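Local atomic coordinates of extracellular endo-alpha-(1->5)-L-arabinanase 1 (Bacillus subtilis, PDB entry 1UV4), a protein that hydrolyses internal alpha-1,5 linkages of linear arabinan and branched sugar beet arabinan, with calcium as cofactor, in the breakdown of plant cell walls. Residues M17-L27 and R38-W48; T190-M199 and L284-S292. All coordinates share one frame; numbering follows the deposited sequence.

Interaction 1. Residues M17-L27 and R38-W48; sequences MIKEGSSWYAL and RVLKSSDAKNW. With EDO (1,2-ethanediol), chain G.
Lys41 holds every torsion from chi1 (-176°) onward close to 180°, and Tyr25 swings its ring back beside its own backbone N (chi1 -67°), which lays the straight lysine chain alongside the phenol, both pointing the same way. Tyr25 CE2 lies 3.8 Å from Lys41 CG, and farther out Lys41 CE comes 3.4 Å from Tyr25 OH. A water joins the two ends, donating to Tyr25 OH and accepting from Lys41 NZ at 2.8 Å. The strands that carry them, 23-27 and 38-42, run antiparallel, neighbours in a four-stranded blade of the GH43 beta-propeller. Two hydrogen-bonded pairs, Trp24 with Ser42 and Ala26 with Leu40, alternate with the non-hydrogen-bonded pairs Tyr25-Lys41 and Leu27-Val39; Leu40 N reaches Ala26 O at 2.8 Å.

The other side of the sheet carries Trp24 and Ala26, and there the chain after strand 38-42 folds back over the hairpin. Ala45 CB sits over the five-membered ring of Trp24, 4.0 Å from its centroid, while Lys19 CD covers the opposite face of that indole. Ala26 CB makes a similar CH-pi contact, lying over the six-membered ring of Trp48. Met17 SD instead meets Trp48 at the ring edge, 3.9 Å from CH2, a Met-aromatic contact. Leu279 of strand 276-283 touches both Ala26 and Trp48, so this side packs against the neighbouring blade. The Trp24 side is thus mostly aromatic and aliphatic packing, though Ser42 OG also lies over the Trp48 ring; on the Tyr25 side the lysine methylenes lie against the phenol and its ammonium binds a water.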
loop_
_atom_site.group_PDB
_atom_site.type_symbol
_atom_site.label_atom_id
_atom_site.label_comp_id
_atom_site.label_asym_id
_atom_site.label_seq_id
_atom_site.Cartn_x
_atom_site.Cartn_y
_atom_site.Cartn_z
ATOM N N MET A 17 -1.461 0.897 8.883
ATOM C CA MET A 17 -1.728 0.924 10.305
ATOM C C MET A 17 -0.995 2.094 10.913
ATOM O O MET A 17 0.078 2.438 10.466
ATOM C CB MET A 17 -1.231 -0.384 10.950
ATOM C CG MET A 17 -1.506 -0.508 12.467
ATOM S SD MET A 17 -1.171 -2.165 13.127
ATOM C CE MET A 17 0.554 -2.055 13.457
ATOM N N ILE A 18 -1.565 2.703 11.964
ATOM C CA ILE A 18 -0.943 3.832 12.659
ATOM C C ILE A 18 -1.465 3.894 14.102
ATOM O O ILE A 18 -2.566 3.488 14.371
ATOM C CB ILE A 18 -1.172 5.137 11.885
ATOM C CG1 ILE A 18 -0.292 6.286 12.393
ATOM C CG2 ILE A 18 -2.685 5.494 11.846
ATOM C CD1 ILE A 18 -0.219 7.456 11.390
ATOM N N LYS A 19 -0.631 4.330 15.018
ATOM C CA LYS A 19 -0.989 4.529 16.429
ATOM C C LYS A 19 -1.548 5.927 16.618
ATOM O O LYS A 19 -0.979 6.899 16.104
ATOM C CB LYS A 19 0.265 4.366 17.287
ATOM C CG LYS A 19 0.015 4.332 18.799
ATOM C CD LYS A 19 -0.440 2.955 19.200
ATOM C CE LYS A 19 -1.010 2.906 20.602
ATOM N NZ LYS A 19 0.019 3.356 21.637
ATOM N N GLU A 20 -2.633 6.051 17.383
ATOM C CA GLU A 20 -3.127 7.348 17.840
ATOM C C GLU A 20 -3.565 7.222 19.297
ATOM O O GLU A 20 -4.501 6.472 19.599
ATOM C CB GLU A 20 -4.261 7.870 17.016
ATOM C CG GLU A 20 -4.828 9.187 17.512
ATOM C CD GLU A 20 -6.026 9.572 16.690
ATOM O OE1 GLU A 20 -7.137 9.109 16.991
ATOM O OE2 GLU A 20 -5.837 10.262 15.685
ATOM N N GLY A 21 -2.812 7.823 20.201
ATOM C CA GLY A 21 -3.127 7.725 21.603
ATOM C C GLY A 21 -2.966 6.291 22.086
ATOM O O GLY A 21 -1.959 5.655 21.779
ATOM N N SER A 22 -3.944 5.760 22.825
ATOM C CA SER A 22 -3.854 4.409 23.392
ATOM C C SER A 22 -4.368 3.326 22.423
ATOM O O SER A 22 -4.434 2.163 22.817
ATOM C CB SER A 22 -4.639 4.324 24.711
ATOM O OG SER A 22 -6.022 4.543 24.466
ATOM N N SER A 23 -4.683 3.685 21.178
ATOM C CA SER A 23 -5.205 2.739 20.189
ATOM C C SER A 23 -4.366 2.646 18.933
ATOM O O SER A 23 -3.712 3.613 18.536
ATOM C CB SER A 23 -6.627 3.080 19.749
ATOM O OG SER A 23 -7.481 3.084 20.865
ATOM N N TRP A 24 -4.458 1.498 18.276
ATOM C CA TRP A 24 -3.995 1.309 16.917
ATOM C C TRP A 24 -5.193 1.408 15.958
ATOM O O TRP A 24 -6.288 0.959 16.304
ATOM C CB TRP A 24 -3.362 -0.064 16.760
ATOM C CG TRP A 24 -2.075 -0.240 17.487
ATOM C CD1 TRP A 24 -1.871 -0.781 18.706
ATOM C CD2 TRP A 24 -0.792 0.107 16.976
ATOM N NE1 TRP A 24 -0.525 -0.772 18.995
ATOM C CE2 TRP A 24 0.154 -0.234 17.937
ATOM C CE3 TRP A 24 -0.363 0.710 15.794
ATOM C CZ2 TRP A 24 1.534 -0.008 17.745
ATOM C CZ3 TRP A 24 0.979 0.928 15.604
ATOM C CH2 TRP A 24 1.904 0.588 16.571
ATOM N N TYR A 25 -4.980 1.969 14.761
ATOM C CA TYR A 25 -5.978 1.982 13.702
ATOM C C TYR A 25 -5.372 1.304 12.519
ATOM O O TYR A 25 -4.223 1.625 12.122
ATOM C CB TYR A 25 -6.410 3.413 13.339
ATOM C CG TYR A 25 -7.168 4.065 14.458
ATOM C CD1 TYR A 25 -6.492 4.716 15.480
ATOM C CD2 TYR A 25 -8.562 3.991 14.521
ATOM C CE1 TYR A 25 -7.159 5.286 16.550
ATOM C CE2 TYR A 25 -9.243 4.597 15.591
ATOM C CZ TYR A 25 -8.520 5.238 16.583
ATOM O OH TYR A 25 -9.096 5.838 17.711
ATOM N N ALA A 26 -6.096 0.345 11.989
ATOM C CA ALA A 26 -5.737 -0.330 10.750
ATOM C C ALA A 26 -6.784 0.017 9.711
ATOM O O ALA A 26 -7.991 -0.096 9.957
ATOM C CB ALA A 26 -5.627 -1.839 10.931
ATOM N N LEU A 27 -6.346 0.485 8.553
ATOM C CA LEU A 27 -7.276 0.817 7.490
ATOM C C LEU A 27 -7.025 -0.118 6.334
ATOM O O LEU A 27 -5.893 -0.605 6.149
ATOM C CB LEU A 27 -7.106 2.252 7.017
ATOM C CG LEU A 27 -7.340 3.308 8.086
ATOM C CD1 LEU A 27 -6.165 3.449 8.969
ATOM C CD2 LEU A 27 -7.645 4.695 7.445
ATOM N N ARG A 38 -12.316 0.727 4.811
ATOM C CA ARG A 38 -12.491 -0.047 6.041
ATOM C C ARG A 38 -11.551 0.423 7.126
ATOM O O ARG A 38 -10.345 0.665 6.876
ATOM C CB ARG A 38 -12.223 -1.487 5.731
ATOM C CG ARG A 38 -12.424 -2.476 6.883
ATOM C CD ARG A 38 -12.693 -3.855 6.417
ATOM N NE ARG A 38 -12.653 -4.955 7.383
ATOM C CZ ARG A 38 -13.689 -5.405 8.054
ATOM N NH1 ARG A 38 -14.869 -4.810 7.977
ATOM N NH2 ARG A 38 -13.539 -6.481 8.803
ATOM N N VAL A 39 -12.115 0.581 8.331
ATOM C CA VAL A 39 -11.361 1.076 9.501
ATOM C C VAL A 39 -11.563 0.120 10.684
ATOM O O VAL A 39 -12.695 -0.178 11.065
ATOM C CB VAL A 39 -11.827 2.488 9.942
ATOM C CG1 VAL A 39 -11.018 2.947 11.143
ATOM C CG2 VAL A 39 -11.711 3.498 8.762
ATOM N N LEU A 40 -10.441 -0.331 11.244
ATOM C CA LEU A 40 -10.402 -1.171 12.422
ATOM C C LEU A 40 -9.643 -0.457 13.555
ATOM O O LEU A 40 -8.741 0.295 13.306
ATOM C CB LEU A 40 -9.680 -2.481 12.141
ATOM C CG LEU A 40 -10.168 -3.346 10.971
ATOM C CD1 LEU A 40 -9.339 -4.646 11.014
ATOM C CD2 LEU A 40 -11.613 -3.664 11.095
ATOM N N LYS A 41 -10.055 -0.702 14.781
ATOM C CA LYS A 41 -9.439 -0.120 15.983
ATOM C C LYS A 41 -9.121 -1.226 16.992
ATOM O O LYS A 41 -9.890 -2.182 17.149
ATOM C CB LYS A 41 -10.379 0.869 16.621
ATOM C CG LYS A 41 -9.844 1.641 17.830
ATOM C CD LYS A 41 -10.919 2.555 18.370
ATOM C CE LYS A 41 -10.446 3.330 19.599
ATOM N NZ LYS A 41 -11.548 4.166 20.142
ATOM N N SER A 42 -7.980 -1.100 17.681
ATOM C CA SER A 42 -7.660 -2.010 18.754
ATOM C C SER A 42 -6.780 -1.357 19.802
ATOM O O SER A 42 -6.180 -0.347 19.568
ATOM C CB SER A 42 -7.011 -3.241 18.193
ATOM O OG SER A 42 -5.797 -2.929 17.665
ATOM N N SER A 43 -6.741 -1.972 20.969
ATOM C CA SER A 43 -5.809 -1.612 22.021
ATOM C C SER A 43 -4.539 -2.497 21.979
ATOM O O SER A 43 -3.529 -2.131 22.600
ATOM C CB SER A 43 -6.510 -1.749 23.386
ATOM O OG SER A 43 -6.794 -3.114 23.673
ATOM N N ASP A 44 -4.594 -3.654 21.306
ATOM C CA ASP A 44 -3.513 -4.666 21.368
ATOM C C ASP A 44 -2.968 -5.065 19.982
ATOM O O ASP A 44 -2.186 -6.026 19.866
ATOM C CB ASP A 44 -3.960 -5.905 22.188
ATOM C CG ASP A 44 -5.104 -6.696 21.540
ATOM O OD1 ASP A 44 -5.607 -6.297 20.463
ATOM O OD2 ASP A 44 -5.567 -7.746 22.064
ATOM N N ALA A 45 -3.364 -4.322 18.947
ATOM C CA ALA A 45 -3.047 -4.667 17.555
ATOM C C ALA A 45 -3.326 -6.122 17.124
ATOM O O ALA A 45 -2.749 -6.619 16.134
ATOM C CB ALA A 45 -1.573 -4.281 17.228
ATOM N N LYS A 46 -4.246 -6.788 17.815
ATOM C CA LYS A 46 -4.573 -8.190 17.577
ATOM C C LYS A 46 -6.069 -8.419 17.504
ATOM O O LYS A 46 -6.569 -9.067 16.594
ATOM C CB LYS A 46 -3.964 -9.052 18.665
ATOM N N ASN A 47 -6.790 -7.845 18.469
ATOM C CA ASN A 47 -8.230 -7.960 18.529
ATOM C C ASN A 47 -8.800 -6.611 18.193
ATOM O O ASN A 47 -8.649 -5.647 18.946
ATOM C CB ASN A 47 -8.666 -8.416 19.907
ATOM C CG ASN A 47 -8.147 -9.797 20.234
ATOM O OD1 ASN A 47 -8.661 -10.787 19.714
ATOM N ND2 ASN A 47 -7.126 -9.863 21.041
ATOM N N TRP A 48 -9.512 -6.593 17.089
ATOM C CA TRP A 48 -9.931 -5.392 16.422
ATOM C C TRP A 48 -11.441 -5.299 16.406
ATOM O O TRP A 48 -12.149 -6.310 16.426
ATOM C CB TRP A 48 -9.435 -5.405 14.963
ATOM C CG TRP A 48 -7.939 -5.500 14.809
ATOM C CD1 TRP A 48 -7.173 -6.620 14.758
ATOM C CD2 TRP A 48 -7.016 -4.389 14.694
ATOM N NE1 TRP A 48 -5.834 -6.299 14.662
ATOM C CE2 TRP A 48 -5.708 -4.933 14.597
ATOM C CE3 TRP A 48 -7.158 -2.992 14.684
ATOM C CZ2 TRP A 48 -4.565 -4.139 14.504
ATOM C CZ3 TRP A 48 -5.996 -2.204 14.600
ATOM C CH2 TRP A 48 -4.724 -2.780 14.497
HETATM C C1 EDO G . 1.728 5.048 9.656
HETATM O O1 EDO G . 1.378 3.830 9.055
HETATM C C2 EDO G . 3.039 4.916 10.406
HETATM O O2 EDO G . 3.109 5.906 11.403
HETATM O O HOH W 1 -12.221 6.000 18.205
#

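Interaction 2. Residues T190-M199 and L284-S292; sequences TYQNGYYYLM and LNWSSGWPS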
loop_
_atom_site.group_PDB
_atom_site.type_symbol
_atom_site.label_atom_id
_atom_site.label_comp_id
_atom_site.label_asym_id
_atom_site.label_seq_id
_atom_site.Cartn_x
_atom_site.Cartn_y
_atom_site.Cartn_z
ATOM N N THR A 190 10.887 2.650 2.381
ATOM C CA THR A 190 11.426 3.267 3.581
ATOM C C THR A 190 12.915 3.475 3.412
ATOM O O THR A 190 13.556 2.767 2.630
ATOM C CB THR A 190 11.122 2.373 4.811
ATOM O OG1 THR A 190 11.512 3.041 6.039
ATOM C CG2 THR A 190 11.928 1.073 4.801
ATOM N N TYR A 191 13.457 4.445 4.146
ATOM C CA TYR A 191 14.890 4.703 4.166
ATOM C C TYR A 191 15.453 4.275 5.533
ATOM O O TYR A 191 15.021 4.786 6.578
ATOM C CB TYR A 191 15.115 6.184 3.888
ATOM C CG TYR A 191 16.557 6.603 3.885
ATOM C CD1 TYR A 191 17.389 6.272 2.825
ATOM C CD2 TYR A 191 17.077 7.297 4.960
ATOM C CE1 TYR A 191 18.739 6.656 2.829
ATOM C CE2 TYR A 191 18.397 7.648 5.011
ATOM C CZ TYR A 191 19.217 7.355 3.931
ATOM O OH TYR A 191 20.538 7.752 4.023
ATOM N N GLN A 192 16.394 3.319 5.520
ATOM C CA GLN A 192 16.999 2.791 6.750
ATOM C C GLN A 192 18.469 2.545 6.479
ATOM O O GLN A 192 18.801 1.947 5.456
ATOM C CB GLN A 192 16.376 1.439 7.136
ATOM C CG GLN A 192 14.903 1.462 7.291
ATOM C CD GLN A 192 14.453 2.210 8.527
ATOM O OE1 GLN A 192 15.144 2.206 9.563
ATOM N NE2 GLN A 192 13.312 2.882 8.424
ATOM N N ASN A 193 19.338 2.993 7.383
ATOM C CA ASN A 193 20.776 2.657 7.310
ATOM C C ASN A 193 21.422 2.939 5.963
ATOM O O ASN A 193 22.233 2.151 5.437
ATOM C CB ASN A 193 20.996 1.191 7.634
ATOM C CG ASN A 193 20.358 0.780 8.922
ATOM O OD1 ASN A 193 20.455 1.483 9.942
ATOM N ND2 ASN A 193 19.696 -0.380 8.905
ATOM N N GLY A 194 21.096 4.085 5.415
ATOM C CA GLY A 194 21.789 4.539 4.243
ATOM C C GLY A 194 21.257 3.969 2.961
ATOM O O GLY A 194 21.808 4.308 1.926
ATOM N N TYR A 195 20.194 3.158 3.025
ATOM C CA TYR A 195 19.540 2.637 1.826
ATOM C C TYR A 195 18.058 2.907 1.781
ATOM O O TYR A 195 17.378 2.905 2.804
ATOM C CB TYR A 195 19.688 1.109 1.678
ATOM C CG TYR A 195 21.044 0.584 1.245
ATOM C CD1 TYR A 195 21.391 0.539 -0.095
ATOM C CD2 TYR A 195 21.945 0.103 2.185
ATOM C CE1 TYR A 195 22.618 0.048 -0.491
ATOM C CE2 TYR A 195 23.178 -0.373 1.800
ATOM C CZ TYR A 195 23.489 -0.411 0.462
ATOM O OH TYR A 195 24.728 -0.896 0.086
ATOM N N TYR A 196 17.587 3.097 0.567
ATOM C CA TYR A 196 16.161 3.012 0.268
ATOM C C TYR A 196 15.793 1.558 0.039
ATOM O O TYR A 196 16.481 0.828 -0.669
ATOM C CB TYR A 196 15.807 3.878 -0.936
ATOM C CG TYR A 196 16.030 5.349 -0.641
ATOM C CD1 TYR A 196 15.085 6.106 0.041
ATOM C CD2 TYR A 196 17.199 5.976 -1.032
ATOM C CE1 TYR A 196 15.273 7.458 0.320
ATOM C CE2 TYR A 196 17.410 7.323 -0.756
ATOM C CZ TYR A 196 16.440 8.074 -0.086
ATOM O OH TYR A 196 16.649 9.416 0.171
ATOM N N TYR A 197 14.711 1.126 0.673
ATOM C CA TYR A 197 14.167 -0.214 0.495
ATOM C C TYR A 197 12.787 -0.162 -0.091
ATOM O O TYR A 197 11.940 0.587 0.412
ATOM C CB TYR A 197 14.106 -0.990 1.819
ATOM C CG TYR A 197 15.471 -1.276 2.400
ATOM C CD1 TYR A 197 16.194 -2.430 2.053
ATOM C CD2 TYR A 197 16.069 -0.367 3.276
ATOM C CE1 TYR A 197 17.462 -2.662 2.566
ATOM C CE2 TYR A 197 17.375 -0.595 3.792
ATOM C CZ TYR A 197 18.055 -1.745 3.447
ATOM O OH TYR A 197 19.315 -1.990 3.954
ATOM N N LEU A 198 12.567 -0.936 -1.137
ATOM C CA LEU A 198 11.262 -1.087 -1.783
ATOM C C LEU A 198 10.777 -2.524 -1.590
ATOM O O LEU A 198 11.489 -3.464 -1.917
ATOM C CB LEU A 198 11.356 -0.801 -3.249
ATOM C CG LEU A 198 10.074 -1.012 -4.052
ATOM C CD1 LEU A 198 8.957 -0.059 -3.654
ATOM C CD2 LEU A 198 10.385 -0.842 -5.540
ATOM N N MET A 199 9.601 -2.705 -1.021
ATOM C CA MET A 199 8.907 -3.972 -1.044
ATOM C C MET A 199 7.695 -3.858 -1.962
ATOM O O MET A 199 7.050 -2.821 -2.011
ATOM C CB MET A 199 8.407 -4.367 0.331
ATOM C CG MET A 199 9.430 -4.454 1.356
ATOM S SD MET A 199 8.701 -5.123 2.910
ATOM C CE MET A 199 10.115 -5.213 3.948
ATOM N N LEU A 284 10.019 -6.161 12.168
ATOM C CA LEU A 284 10.944 -6.103 11.035
ATOM C C LEU A 284 12.304 -5.709 11.560
ATOM O O LEU A 284 12.431 -4.748 12.344
ATOM C CB LEU A 284 10.477 -5.038 10.045
ATOM C CG LEU A 284 10.740 -5.131 8.558
ATOM C CD1 LEU A 284 10.437 -6.490 7.997
ATOM C CD2 LEU A 284 9.914 -4.030 7.900
ATOM N N ASN A 285 13.310 -6.495 11.178
ATOM C CA ASN A 285 14.723 -6.285 11.506
ATOM C C ASN A 285 15.464 -5.840 10.233
ATOM O O ASN A 285 15.158 -6.309 9.166
ATOM C CB ASN A 285 15.255 -7.638 12.047
ATOM C CG ASN A 285 16.712 -7.618 12.497
ATOM O OD1 ASN A 285 17.506 -6.804 12.069
ATOM N ND2 ASN A 285 17.069 -8.580 13.350
ATOM N N TRP A 286 16.368 -4.880 10.329
ATOM C CA TRP A 286 17.192 -4.465 9.182
ATOM C C TRP A 286 18.655 -4.714 9.383
ATOM O O TRP A 286 19.468 -4.270 8.560
ATOM C CB TRP A 286 17.054 -2.965 8.932
ATOM C CG TRP A 286 15.662 -2.528 8.746
ATOM C CD1 TRP A 286 14.808 -2.055 9.706
ATOM C CD2 TRP A 286 14.935 -2.513 7.518
ATOM N NE1 TRP A 286 13.594 -1.762 9.144
ATOM C CE2 TRP A 286 13.648 -2.025 7.799
ATOM C CE3 TRP A 286 15.244 -2.867 6.197
ATOM C CZ2 TRP A 286 12.681 -1.870 6.827
ATOM C CZ3 TRP A 286 14.277 -2.717 5.240
ATOM C CH2 TRP A 286 13.014 -2.231 5.548
ATOM N N SER A 287 19.010 -5.306 10.520
ATOM C CA SER A 287 20.398 -5.387 10.916
ATOM C C SER A 287 21.294 -6.111 9.899
ATOM O O SER A 287 22.488 -5.846 9.883
ATOM C CB SER A 287 20.540 -6.011 12.328
ATOM O OG SER A 287 20.087 -7.346 12.353
ATOM N N SER A 288 20.732 -6.975 9.046
ATOM C CA SER A 288 21.534 -7.694 8.032
ATOM C C SER A 288 21.946 -6.928 6.719
ATOM O O SER A 288 22.773 -7.391 5.919
ATOM C CB SER A 288 20.756 -8.929 7.625
ATOM O OG SER A 288 19.659 -8.564 6.807
ATOM N N GLY A 289 21.389 -5.749 6.520
ATOM C CA GLY A 289 21.591 -4.996 5.286
ATOM C C GLY A 289 20.324 -5.107 4.474
ATOM O O GLY A 289 20.141 -4.424 3.458
ATOM N N TRP A 290 19.437 -5.973 4.935
ATOM C CA TRP A 290 18.204 -6.279 4.237
ATOM C C TRP A 290 17.086 -6.484 5.252
ATOM O O TRP A 290 17.352 -6.819 6.393
ATOM C CB TRP A 290 18.397 -7.561 3.426
ATOM C CG TRP A 290 19.440 -7.476 2.399
ATOM C CD1 TRP A 290 20.734 -7.878 2.521
ATOM C CD2 TRP A 290 19.326 -6.911 1.074
ATOM N NE1 TRP A 290 21.437 -7.626 1.376
ATOM C CE2 TRP A 290 20.588 -7.054 0.454
ATOM C CE3 TRP A 290 18.260 -6.363 0.327
ATOM C CZ2 TRP A 290 20.841 -6.652 -0.856
ATOM C CZ3 TRP A 290 18.513 -5.961 -0.981
ATOM C CH2 TRP A 290 19.785 -6.097 -1.552
ATOM N N PRO A 291 15.834 -6.322 4.850
ATOM C CA PRO A 291 14.727 -6.589 5.756
ATOM C C PRO A 291 14.617 -8.065 6.063
ATOM O O PRO A 291 14.848 -8.923 5.189
ATOM C CB PRO A 291 13.476 -6.160 4.966
ATOM C CG PRO A 291 13.910 -6.234 3.528
ATOM C CD PRO A 291 15.352 -5.925 3.513
ATOM N N SER A 292 14.216 -8.348 7.301
ATOM C CA SER A 292 13.989 -9.710 7.769
ATOM C C SER A 292 12.911 -9.746 8.821
ATOM O O SER A 292 12.796 -8.821 9.622
ATOM C CB SER A 292 15.273 -10.249 8.392
ATOM O OG SER A 292 15.076 -11.560 8.836
HETATM O O HOH W 2 20.124 -2.077 6.627
#
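Trp286 wedges against the hairpin formed by strands 184-192 and 195-203, an inter-blade packing contact of the beta-propeller: the hairpin belongs to one four-stranded blade, and 284-292 is the loop that leaves strand 276-283 of another. The indole is clasped on both faces. Gln192 CG stands over one, 3.9 Å from the centroid of the five-membered ring, in a CH-pi contact, and Leu284 CG lies over the other. Gln192 is bent at chi2 (-71°), which turns its amide back along the hairpin to bond Thr190 OG1 through NE2, in the plane of the amide, and leaves CG facing the indole. Thr190 CG2 meets the far end of the ring at Trp286 CH2, 3.6 Å away. Trp286 CZ3 comes over one face of Tyr197, 3.4 Å from CG, with the two ring planes inclined at 44°. Next along strand 195-203 on the same side, Met199 CE rests 3.6 Å from Pro291 CB. Trp286 NE1 is satisfied by Gly261 O, outside both segments.

A second, polar cluster forms around the Tyr197 hydroxyl, where one water accepts from Asn193 ND2 and donates to both Tyr197 OH and Trp286 O. The phenol also makes a direct bond: Tyr197 OH donates to Gly289 O at 2.6 Å, approaching from well above the carbonyl plane, while Arg219 NH1 gives that same oxygen a second hydrogen bond.

How the interactions relate
Interactions 1 and 2 lie in different parts of one propeller, their centres 25 Å apart and their nearest atoms about 10 Å apart. Interaction 1 is the more buried and works mainly within a blade, pairing adjacent strands through regular backbone hydrogen bonds. Interaction 2, only partly buried, brings together segments 85 residues apart, and its bonding depends on side chains, with one direct phenol-to-carbonyl bond and a water. Both use tryptophans as packing plates for aliphatic carbons. Strand 276-283 connects the two settings: Leu279 packs against interaction 1, and the loop following that strand supplies one side of interaction 2.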